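Local atomic coordinates of galactose-binding lectin (Enterobacter cloacae subsp. cloacae, PDB entry 6YF6), a protein that binds an alpha-L-fucoside through a calcium ion and, going by its name, probably galactose as well; the part present is its C-terminal PA-IL-like lectin domain. Residues S125-S128 / G132-F135; Y66-K71 / A119-V124. All coordinates share one frame; numbering follows the deposited sequence.

Contact 1. Residues S125-S128 / G132-F135. With CA (calcium ion), chain D; SFU (methyl 1-seleno-alpha-L-fucopyranoside), chain C.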
loop_
_atom_site.group_PDB
_atom_site.type_symbol
_atom_site.label_atom_id
_atom_site.label_comp_id
_atom_site.label_asym_id
_atom_site.label_seq_id
_atom_site.Cartn_x
_atom_site.Cartn_y
_atom_site.Cartn_z
ATOM N N SER A 125 15.607 -3.182 14.949
ATOM C CA SER A 125 15.007 -4.355 15.570
ATOM C C SER A 125 15.414 -4.438 17.034
ATOM O O SER A 125 16.583 -4.240 17.376
ATOM C CB SER A 125 15.434 -5.641 14.863
ATOM O OG SER A 125 15.093 -6.770 15.649
ATOM N N HIS A 126 14.447 -4.750 17.895
ATOM C CA HIS A 126 14.685 -4.887 19.326
ATOM C C HIS A 126 14.669 -6.340 19.779
ATOM O O HIS A 126 14.718 -6.606 20.985
ATOM C CB HIS A 126 13.649 -4.074 20.105
ATOM C CG HIS A 126 13.639 -2.622 19.746
ATOM N ND1 HIS A 126 14.131 -1.645 20.586
ATOM C CD2 HIS A 126 13.211 -1.981 18.633
ATOM C CE1 HIS A 126 13.999 -0.464 20.008
ATOM N NE2 HIS A 126 13.443 -0.640 18.822
ATOM N N VAL A 127 14.618 -7.282 18.842
ATOM C CA VAL A 127 14.616 -8.709 19.141
ATOM C C VAL A 127 15.840 -9.319 18.474
ATOM O O VAL A 127 15.954 -9.305 17.242
ATOM C CB VAL A 127 13.324 -9.388 18.656
ATOM C CG1 VAL A 127 13.362 -10.888 18.923
ATOM C CG2 VAL A 127 12.111 -8.755 19.330
ATOM N N SER A 128 16.761 -9.840 19.286
ATOM C CA SER A 128 17.948 -10.496 18.754
ATOM C C SER A 128 17.691 -11.942 18.349
ATOM O O SER A 128 18.514 -12.525 17.634
ATOM C CB SER A 128 19.080 -10.455 19.786
ATOM O OG SER A 128 18.739 -11.190 20.951
ATOM N N GLY A 132 11.738 -17.666 15.394
ATOM C CA GLY A 132 10.718 -16.713 15.011
ATOM C C GLY A 132 11.347 -15.404 14.579
ATOM O O GLY A 132 12.376 -15.399 13.895
ATOM N N ASN A 133 10.753 -14.285 14.978
ATOM C CA ASN A 133 11.284 -12.972 14.624
ATOM C C ASN A 133 11.425 -12.835 13.107
ATOM O O ASN A 133 12.448 -12.376 12.594
ATOM C CB ASN A 133 12.623 -12.736 15.327
ATOM C CG ASN A 133 13.054 -11.289 15.283
ATOM O OD1 ASN A 133 12.226 -10.393 15.153
ATOM N ND2 ASN A 133 14.355 -11.053 15.390
ATOM N N ASP A 134 10.379 -13.244 12.389
ATOM C CA ASP A 134 10.357 -13.252 10.929
ATOM C C ASP A 134 9.340 -12.237 10.420
ATOM O O ASP A 134 8.191 -12.223 10.872
ATOM C CB ASP A 134 10.010 -14.648 10.406
ATOM C CG ASP A 134 10.878 -15.728 11.018
ATOM O OD1 ASP A 134 12.112 -15.666 10.841
ATOM O OD2 ASP A 134 10.329 -16.636 11.677
ATOM N N PHE A 135 9.754 -11.401 9.469
ATOM C CA PHE A 135 8.888 -10.327 8.997
ATOM C C PHE A 135 9.378 -9.834 7.642
ATOM O O PHE A 135 10.453 -10.211 7.169
ATOM C CB PHE A 135 8.827 -9.176 10.015
ATOM C CG PHE A 135 10.176 -8.634 10.414
ATOM C CD1 PHE A 135 10.968 -9.305 11.334
ATOM C CD2 PHE A 135 10.640 -7.440 9.886
ATOM C CE1 PHE A 135 12.206 -8.802 11.709
ATOM C CE2 PHE A 135 11.873 -6.933 10.254
ATOM C CZ PHE A 135 12.657 -7.617 11.168
HETATM CA CA CA D . 13.966 -16.509 12.231
HETATM C C1 SFU C . 13.417 -21.280 13.563
HETATM C C2 SFU C . 14.328 -20.270 12.865
HETATM C C3 SFU C . 13.740 -19.755 11.534
HETATM C C4 SFU C . 12.324 -19.258 11.799
HETATM C C5 SFU C . 11.515 -20.413 12.384
HETATM C C6 SFU C . 10.099 -19.939 12.679
HETATM O O2 SFU C . 15.586 -20.876 12.624
HETATM O O3 SFU C . 14.494 -18.640 11.090
HETATM O O4 SFU C . 12.307 -18.206 12.751
HETATM O O5 SFU C . 12.075 -20.880 13.631
HETATM C CM SFU C . 12.229 -24.055 13.578
HETATM SE SE SFU C . 13.541 -23.048 12.604
HETATM O O HOH W 1 12.479 -7.461 15.641
#
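N133 turns its CG away from its own N (chi1 -166°) and so sends its amide across to V127, whose CG1 is likewise trans to N (chi1 178°); the valine and asparagine side chains lie alongside each other, heading opposite ways. The valine branch rests against the amide, CG1 lying 3.7 Å from N133 CG. N133 ND2 donates a hydrogen bond to A129 O, just beyond S128, and lies 3.0 Å from V127 O. The other end of the amide reaches S125 through a water, which donates to S125 OG at 2.7 Å and to N133 OD1 at 3.0 Å. S125 OG also accepts from V127 N (3.3 Å, 161° at the hydrogen), closing an ST turn, and pairs with H48 O. Both ends of the amide are thus tied, which should fix its flip. The residues flanking N133 in sequence bind the metal: G132 O and D134 OD1, at 2.6 and 2.5 Å, hold calcium beside O3 and O4 of the fucoside. D134 OD2 approaches the sugar's O4 to 2.7 Å, while G132 N gives that oxygen a weak, bent bond. N133 O accepts from T42 OG1, itself a ligand of the ion; I41 and S130 complete the protein's share. Calcium thus bridges the protein to sugar O3 and O4, as in PA-IL-type lectins.

Contact 2. Residues Y66-K71 / A119-V124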
loop_
_atom_site.group_PDB
_atom_site.type_symbol
_atom_site.label_atom_id
_atom_site.label_comp_id
_atom_site.label_asym_id
_atom_site.label_seq_id
_atom_site.Cartn_x
_atom_site.Cartn_y
_atom_site.Cartn_z
ATOM N N TYR A 66 9.798 15.815 8.473
ATOM C CA TYR A 66 9.513 14.794 7.477
ATOM C C TYR A 66 8.838 13.603 8.144
ATOM O O TYR A 66 9.104 13.291 9.308
ATOM C CB TYR A 66 10.797 14.357 6.763
ATOM C CG TYR A 66 11.440 15.476 5.969
ATOM C CD1 TYR A 66 12.308 16.373 6.576
ATOM C CD2 TYR A 66 11.168 15.643 4.617
ATOM C CE1 TYR A 66 12.893 17.402 5.859
ATOM C CE2 TYR A 66 11.747 16.670 3.890
ATOM C CZ TYR A 66 12.611 17.545 4.516
ATOM O OH TYR A 66 13.191 18.574 3.803
ATOM N N THR A 67 7.953 12.950 7.395
ATOM C CA THR A 67 7.148 11.839 7.891
ATOM C C THR A 67 7.616 10.561 7.208
ATOM O O THR A 67 7.521 10.437 5.982
ATOM C CB THR A 67 5.661 12.087 7.631
ATOM O OG1 THR A 67 5.237 13.250 8.355
ATOM C CG2 THR A 67 4.821 10.891 8.064
ATOM N N TRP A 68 8.120 9.622 7.997
ATOM C CA TRP A 68 8.670 8.371 7.492
ATOM C C TRP A 68 7.692 7.247 7.810
ATOM O O TRP A 68 7.391 6.998 8.983
ATOM C CB TRP A 68 10.042 8.113 8.115
ATOM C CG TRP A 68 10.709 6.837 7.702
ATOM C CD1 TRP A 68 10.356 6.018 6.668
ATOM C CD2 TRP A 68 11.854 6.237 8.317
ATOM N NE1 TRP A 68 11.210 4.940 6.606
ATOM C CE2 TRP A 68 12.139 5.052 7.607
ATOM C CE3 TRP A 68 12.666 6.585 9.401
ATOM C CZ2 TRP A 68 13.199 4.215 7.946
ATOM C CZ3 TRP A 68 13.722 5.750 9.735
ATOM C CH2 TRP A 68 13.978 4.581 9.011
ATOM N N THR A 69 7.189 6.582 6.770
ATOM C CA THR A 69 6.297 5.440 6.925
ATOM C C THR A 69 6.947 4.195 6.335
ATOM O O THR A 69 7.654 4.267 5.325
ATOM C CB THR A 69 4.933 5.693 6.263
ATOM O OG1 THR A 69 5.109 6.081 4.894
ATOM C CG2 THR A 69 4.175 6.788 7.017
ATOM N N VAL A 70 6.714 3.059 6.993
ATOM C CA VAL A 70 7.270 1.766 6.612
ATOM C C VAL A 70 6.128 0.763 6.647
ATOM O O VAL A 70 5.471 0.605 7.682
ATOM C CB VAL A 70 8.404 1.318 7.551
ATOM C CG1 VAL A 70 8.860 -0.106 7.205
ATOM C CG2 VAL A 70 9.567 2.287 7.481
ATOM N N LYS A 71 5.872 0.108 5.519
ATOM C CA LYS A 71 4.841 -0.920 5.448
ATOM C C LYS A 71 5.487 -2.257 5.782
ATOM O O LYS A 71 6.413 -2.694 5.091
ATOM C CB LYS A 71 4.190 -0.946 4.070
ATOM C CG LYS A 71 3.387 0.316 3.767
ATOM C CD LYS A 71 2.519 0.148 2.529
ATOM C CE LYS A 71 1.814 1.449 2.163
ATOM N NZ LYS A 71 1.306 1.440 0.760
ATOM N N ALA A 119 19.702 13.129 6.100
ATOM C CA ALA A 119 19.469 12.516 7.398
ATOM C C ALA A 119 19.850 11.047 7.322
ATOM O O ALA A 119 19.624 10.392 6.301
ATOM C CB ALA A 119 18.005 12.647 7.834
ATOM N N GLU A 120 20.432 10.540 8.405
ATOM C CA GLU A 120 20.810 9.134 8.507
ATOM C C GLU A 120 19.641 8.377 9.127
ATOM O O GLU A 120 19.329 8.561 10.309
ATOM C CB GLU A 120 22.084 8.977 9.332
ATOM C CG GLU A 120 23.331 9.516 8.636
ATOM C CD GLU A 120 24.592 9.363 9.470
ATOM O OE1 GLU A 120 24.857 8.244 9.958
ATOM O OE2 GLU A 120 25.323 10.362 9.634
ATOM N N LEU A 121 18.989 7.541 8.326
ATOM C CA LEU A 121 17.819 6.792 8.755
ATOM C C LEU A 121 18.188 5.338 9.008
ATOM O O LEU A 121 19.008 4.758 8.289
ATOM C CB LEU A 121 16.714 6.859 7.703
ATOM C CG LEU A 121 16.288 8.267 7.288
ATOM C CD1 LEU A 121 15.196 8.194 6.230
ATOM C CD2 LEU A 121 15.834 9.065 8.507
ATOM N N ALA A 122 17.562 4.746 10.019
ATOM C CA ALA A 122 17.768 3.336 10.302
ATOM C C ALA A 122 16.473 2.740 10.827
ATOM O O ALA A 122 15.790 3.352 11.652
ATOM C CB ALA A 122 18.899 3.128 11.316
ATOM N N VAL A 123 16.132 1.559 10.317
ATOM C CA VAL A 123 15.098 0.718 10.906
ATOM C C VAL A 123 15.769 -0.162 11.952
ATOM O O VAL A 123 16.836 -0.735 11.699
ATOM C CB VAL A 123 14.392 -0.123 9.832
ATOM C CG1 VAL A 123 13.310 -0.988 10.454
ATOM C CG2 VAL A 123 13.802 0.779 8.755
ATOM N N VAL A 124 15.154 -0.266 13.127
ATOM C CA VAL A 124 15.789 -0.853 14.301
ATOM C C VAL A 124 14.955 -2.031 14.783
ATOM O O VAL A 124 13.746 -1.894 15.002
ATOM C CB VAL A 124 15.956 0.187 15.426
ATOM C CG1 VAL A 124 16.571 -0.455 16.661
ATOM C CG2 VAL A 124 16.804 1.359 14.948
#
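Apolar contacts carry this pairing of W68 with L121 and V123. The indole is swung across by a first torsion with CG anti to the backbone N (chi1 179°), and the far rim of its six-membered ring does the touching. L121 CB makes an off-centre CH-pi contact, 4.2 Å from that ring's centroid and 30° from the normal, and L121 CD1 lies over the same ring system, toward its rim. V123 meets the indole obliquely, with CG2 3.6 Å from W68 CZ2. At the ring's edge the partner is polar: A122 O lies near the indole plane, 3.4 Å from W68 CH2, so the backbone of 119-124 meets the tryptophan directly. Hydrogen bonds play no part between the two strands; the axes of the two segments come no closer than 10.5 Å, with 35° between their directions. This is face-to-face packing of two sheets in a beta sandwich. Strand 65-74 lies between 135-143 and 106-113 in one sheet, and W68 pairs through its backbone with G110. Strand 118-125 lies between 50-58 and 83-88 in the other; from these, L57 and A88 pack on L121, while I52 and V84 pack on V123. W19 of the second subunit also packs on L121.

In the fold
From the N terminus, the chain passes through strands 29-40 and 50-58 before it enters strand 65-74, the first half of contact 2. It then runs through strands 83-88, 91-98 and 106-113 and returns on 118-125, where contact 2 closes a long loop and joins the two sheets of the sandwich. Contact 1 begins at the next residue, at the end of that same strand, and closes a far shorter loop before strand 135-143 takes the chain back to the sheet that holds strand 65-74. The two contacts therefore follow in series, neither nesting nor crossing, with centres about 18 Å apart: one within the sandwich, the other at its calcium- and sugar-binding end.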